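Local coordinates for protein citrate lyase, subunit 1 (Methanosaeta concilii, PDB 6HXI) that probably makes acetyl-CoA and oxaloacetate from citrate, coenzyme A and ATP, as part of the ATP citrate lyase complex, at residues 307-312 with 344-349. Sequence-based numbering, arbitrary orientation.
Sequences GDPNTE and NFTDVA. With COA (coenzyme A), chain G; FLC (citrate anion), chain M.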
loop_
_atom_site.group_PDB
_atom_site.type_symbol
_atom_site.label_atom_id
_atom_site.label_comp_id
_atom_site.label_asym_id
_atom_site.label_seq_id
_atom_site.Cartn_x
_atom_site.Cartn_y
_atom_site.Cartn_z
ATOM N N GLY C 307 -2.548 26.626 -41.207
ATOM C CA GLY C 307 -1.921 26.561 -39.887
ATOM C C GLY C 307 -2.416 25.422 -39.025
ATOM O O GLY C 307 -2.510 25.557 -37.803
ATOM N N ASP C 308 -2.732 24.291 -39.669
ATOM C CA ASP C 308 -3.224 23.043 -39.063
ATOM C C ASP C 308 -4.406 23.243 -38.081
ATOM O O ASP C 308 -4.240 22.974 -36.883
ATOM C CB ASP C 308 -2.085 22.230 -38.420
ATOM C CG ASP C 308 -2.434 20.778 -38.069
ATOM O OD1 ASP C 308 -3.336 20.186 -38.740
ATOM O OD2 ASP C 308 -1.785 20.218 -37.150
ATOM N N PRO C 309 -5.612 23.680 -38.558
ATOM C CA PRO C 309 -6.756 23.800 -37.636
ATOM C C PRO C 309 -7.315 22.427 -37.268
ATOM O O PRO C 309 -7.260 21.516 -38.093
ATOM C CB PRO C 309 -7.776 24.626 -38.431
ATOM C CG PRO C 309 -7.426 24.454 -39.855
ATOM C CD PRO C 309 -5.984 24.049 -39.951
ATOM N N ASN C 310 -7.852 22.268 -36.031
ATOM C CA ASN C 310 -8.426 20.996 -35.603
ATOM C C ASN C 310 -9.781 20.713 -36.265
ATOM O O ASN C 310 -10.347 21.588 -36.923
ATOM C CB ASN C 310 -8.508 20.889 -34.066
ATOM C CG ASN C 310 -9.366 21.925 -33.375
ATOM O OD1 ASN C 310 -10.503 22.217 -33.770
ATOM N ND2 ASN C 310 -8.860 22.456 -32.269
ATOM N N THR C 311 -10.294 19.479 -36.080
ATOM C CA THR C 311 -11.575 18.997 -36.606
ATOM C C THR C 311 -12.759 19.919 -36.261
ATOM O O THR C 311 -13.558 20.231 -37.133
ATOM C CB THR C 311 -11.802 17.554 -36.133
ATOM O OG1 THR C 311 -10.733 16.765 -36.626
ATOM C CG2 THR C 311 -13.132 16.971 -36.611
ATOM N N GLU C 312 -12.862 20.330 -34.997
ATOM C CA GLU C 312 -13.911 21.204 -34.476
ATOM C C GLU C 312 -13.882 22.552 -35.182
ATOM O O GLU C 312 -14.937 23.023 -35.603
ATOM C CB GLU C 312 -13.752 21.349 -32.952
ATOM C CG GLU C 312 -14.754 22.247 -32.249
ATOM C CD GLU C 312 -14.299 22.621 -30.850
ATOM O OE1 GLU C 312 -13.930 23.798 -30.632
ATOM O OE2 GLU C 312 -14.241 21.717 -29.986
ATOM N N ASN C 344 2.169 21.172 -45.935
ATOM C CA ASN C 344 3.411 20.835 -45.255
ATOM C C ASN C 344 3.084 20.248 -43.879
ATOM O O ASN C 344 3.826 19.413 -43.381
ATOM C CB ASN C 344 4.267 22.080 -45.062
ATOM C CG ASN C 344 4.630 22.789 -46.332
ATOM O OD1 ASN C 344 5.624 22.470 -46.995
ATOM N ND2 ASN C 344 3.862 23.801 -46.653
ATOM N N PHE C 345 2.033 20.730 -43.222
ATOM C CA PHE C 345 1.778 20.239 -41.873
ATOM C C PHE C 345 0.304 20.116 -41.513
ATOM O O PHE C 345 -0.006 19.331 -40.622
ATOM C CB PHE C 345 2.548 21.053 -40.814
ATOM C CG PHE C 345 2.147 22.500 -40.622
ATOM C CD1 PHE C 345 2.666 23.501 -41.447
ATOM C CD2 PHE C 345 1.296 22.869 -39.587
ATOM C CE1 PHE C 345 2.313 24.848 -41.249
ATOM C CE2 PHE C 345 0.937 24.211 -39.396
ATOM C CZ PHE C 345 1.452 25.189 -40.223
ATOM N N THR C 346 -0.592 20.868 -42.173
ATOM C CA THR C 346 -2.041 20.781 -41.952
ATOM C C THR C 346 -2.446 19.347 -42.180
ATOM O O THR C 346 -2.176 18.793 -43.247
ATOM C CB THR C 346 -2.786 21.754 -42.875
ATOM O OG1 THR C 346 -2.420 23.099 -42.535
ATOM C CG2 THR C 346 -4.323 21.610 -42.808
ATOM N N ASP C 347 -3.029 18.724 -41.159
ATOM C CA ASP C 347 -3.481 17.339 -41.239
ATOM C C ASP C 347 -4.758 17.232 -42.099
ATOM O O ASP C 347 -5.809 17.754 -41.730
ATOM C CB ASP C 347 -3.708 16.774 -39.825
ATOM C CG ASP C 347 -3.593 15.266 -39.772
ATOM O OD1 ASP C 347 -4.469 14.578 -40.355
ATOM O OD2 ASP C 347 -2.614 14.769 -39.169
ATOM N N VAL C 348 -4.667 16.554 -43.242
ATOM C CA VAL C 348 -5.807 16.450 -44.166
ATOM C C VAL C 348 -6.921 15.541 -43.605
ATOM O O VAL C 348 -8.098 15.771 -43.888
ATOM C CB VAL C 348 -5.352 16.041 -45.595
ATOM C CG1 VAL C 348 -6.527 16.027 -46.581
ATOM C CG2 VAL C 348 -4.236 16.957 -46.104
ATOM N N ALA C 349 -6.548 14.528 -42.802
ATOM C CA ALA C 349 -7.486 13.592 -42.190
ATOM C C ALA C 349 -8.361 14.282 -41.168
ATOM O O ALA C 349 -9.574 14.071 -41.184
ATOM C CB ALA C 349 -6.741 12.442 -41.539
HETATM N N1A COA G . -1.774 27.086 -18.489
HETATM C C2A COA G . -1.471 28.290 -18.985
HETATM N N3A COA G . -1.063 28.609 -20.221
HETATM C C4A COA G . -0.912 27.511 -20.979
HETATM C C5A COA G . -1.176 26.205 -20.604
HETATM C C6A COA G . -1.665 26.004 -19.297
HETATM N N6A COA G . -2.053 24.819 -18.831
HETATM N N7A COA G . -0.811 25.323 -21.609
HETATM C C8A COA G . -0.354 26.101 -22.557
HETATM N N9A COA G . -0.378 27.437 -22.245
HETATM C C1B COA G . 0.094 28.554 -23.061
HETATM C C2B COA G . 1.547 28.473 -23.512
HETATM O O2B COA G . 2.434 28.917 -22.483
HETATM C C3B COA G . 1.519 29.429 -24.709
HETATM O O3B COA G . 1.572 30.812 -24.296
HETATM P P3B COA G . 2.146 31.987 -25.210
HETATM O O7A COA G . 1.425 31.916 -26.514
HETATM O O8A COA G . 1.897 33.242 -24.454
HETATM O O9A COA G . 3.662 31.741 -25.305
HETATM C C4B COA G . 0.103 29.272 -25.277
HETATM O O4B COA G . -0.671 28.619 -24.249
HETATM C C5B COA G . 0.007 28.501 -26.570
HETATM O O5B COA G . 0.840 27.332 -26.446
HETATM P P1A COA G . 1.793 26.830 -27.675
HETATM O O1A COA G . 2.281 25.435 -27.532
HETATM O O2A COA G . 2.900 27.826 -27.984
HETATM O O3A COA G . 0.660 26.936 -28.794
HETATM P P2A COA G . 0.370 26.506 -30.299
HETATM O O4A COA G . -0.260 25.172 -30.323
HETATM O O5A COA G . -0.577 27.557 -30.831
HETATM O O6A COA G . 1.786 26.514 -31.087
HETATM C CBP COA G . 2.500 27.425 -33.235
HETATM C CCP COA G . 2.298 27.691 -31.739
HETATM C CDP COA G . 3.076 28.697 -33.873
HETATM C CEP COA G . 3.474 26.254 -33.469
HETATM C CAP COA G . 1.124 27.080 -33.868
HETATM O OAP COA G . 0.122 27.988 -33.447
HETATM C C9P COA G . 1.082 26.952 -35.385
HETATM O O9P COA G . 1.453 25.907 -35.925
HETATM N N8P COA G . 0.616 28.010 -36.068
HETATM C C7P COA G . 0.608 28.071 -37.524
HETATM C C6P COA G . 1.523 29.146 -38.041
HETATM C C5P COA G . 1.448 29.290 -39.543
HETATM O O5P COA G . 0.413 29.023 -40.151
HETATM N N4P COA G . 2.561 29.692 -40.154
HETATM C C3P COA G . 2.684 29.777 -41.603
HETATM C C2P COA G . 2.984 28.437 -42.245
HETATM S S1P COA G . 3.299 28.799 -43.995
HETATM C CAC FLC M . -2.121 24.283 -46.235
HETATM C CA FLC M . -1.205 25.458 -45.915
HETATM C CB FLC M . -0.329 25.337 -44.655
HETATM C CBC FLC M . 0.461 24.010 -44.733
HETATM C CG FLC M . 0.622 26.539 -44.541
HETATM C CGC FLC M . 0.233 27.788 -45.325
HETATM O OA1 FLC M . -2.864 23.856 -45.310
HETATM O OA2 FLC M . -2.122 23.842 -47.420
HETATM O OB1 FLC M . 0.213 23.155 -43.862
HETATM O OB2 FLC M . 1.293 23.884 -45.660
HETATM O OG1 FLC M . -0.520 28.618 -44.778
HETATM O OG2 FLC M . 0.679 27.919 -46.491
HETATM O OHB FLC M . -1.160 25.329 -43.502
#
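Two loops, each leading into a helix of the citrate-binding domain, meet at the citrate and coenzyme A site. The domain has a parallel sheet with helices, as in the succinyl-CoA synthetase family. Two hydrogen bonds tie the loops together. Asp308 N donates to Thr346 OG1 at 3.1 Å. Asp347 N donates almost straight (177°) to Asp308 OD1, 2.8 Å away, approaching from above the carboxylate plane. With CG anti to the backbone N (chi1 -166°), the Asp308 carboxylate reaches the 344-349 loop, where OD1 takes this bond.

Citrate bridges the same loops. Gly307 N donates to the citrate hydroxyl OHB, which in turn donates to Thr346 OG1. One carboxylate accepts four N-H...O hydrogen bonds: Asn344 N and ND2 hold OB2, while Phe345 N and Thr346 N hold OB1. Citrate is also hydrogen-bonded to Gly180 N of a neighbouring subunit, the succinyl-CoA ligase alpha-type chain.

Packing centres on Phe345. OB1 lies 3.4 Å above one ring face, offset toward the rim. CE2 meets Gly307 C, and CD2 lies 3.6 Å from Asp308 CB. An alanine at Phe345 would probably loosen this packing and the wall beside citrate and coenzyme A. Coenzyme A O5P lies at the ring edge, in its plane, 4.0 Å from Phe345 CZ.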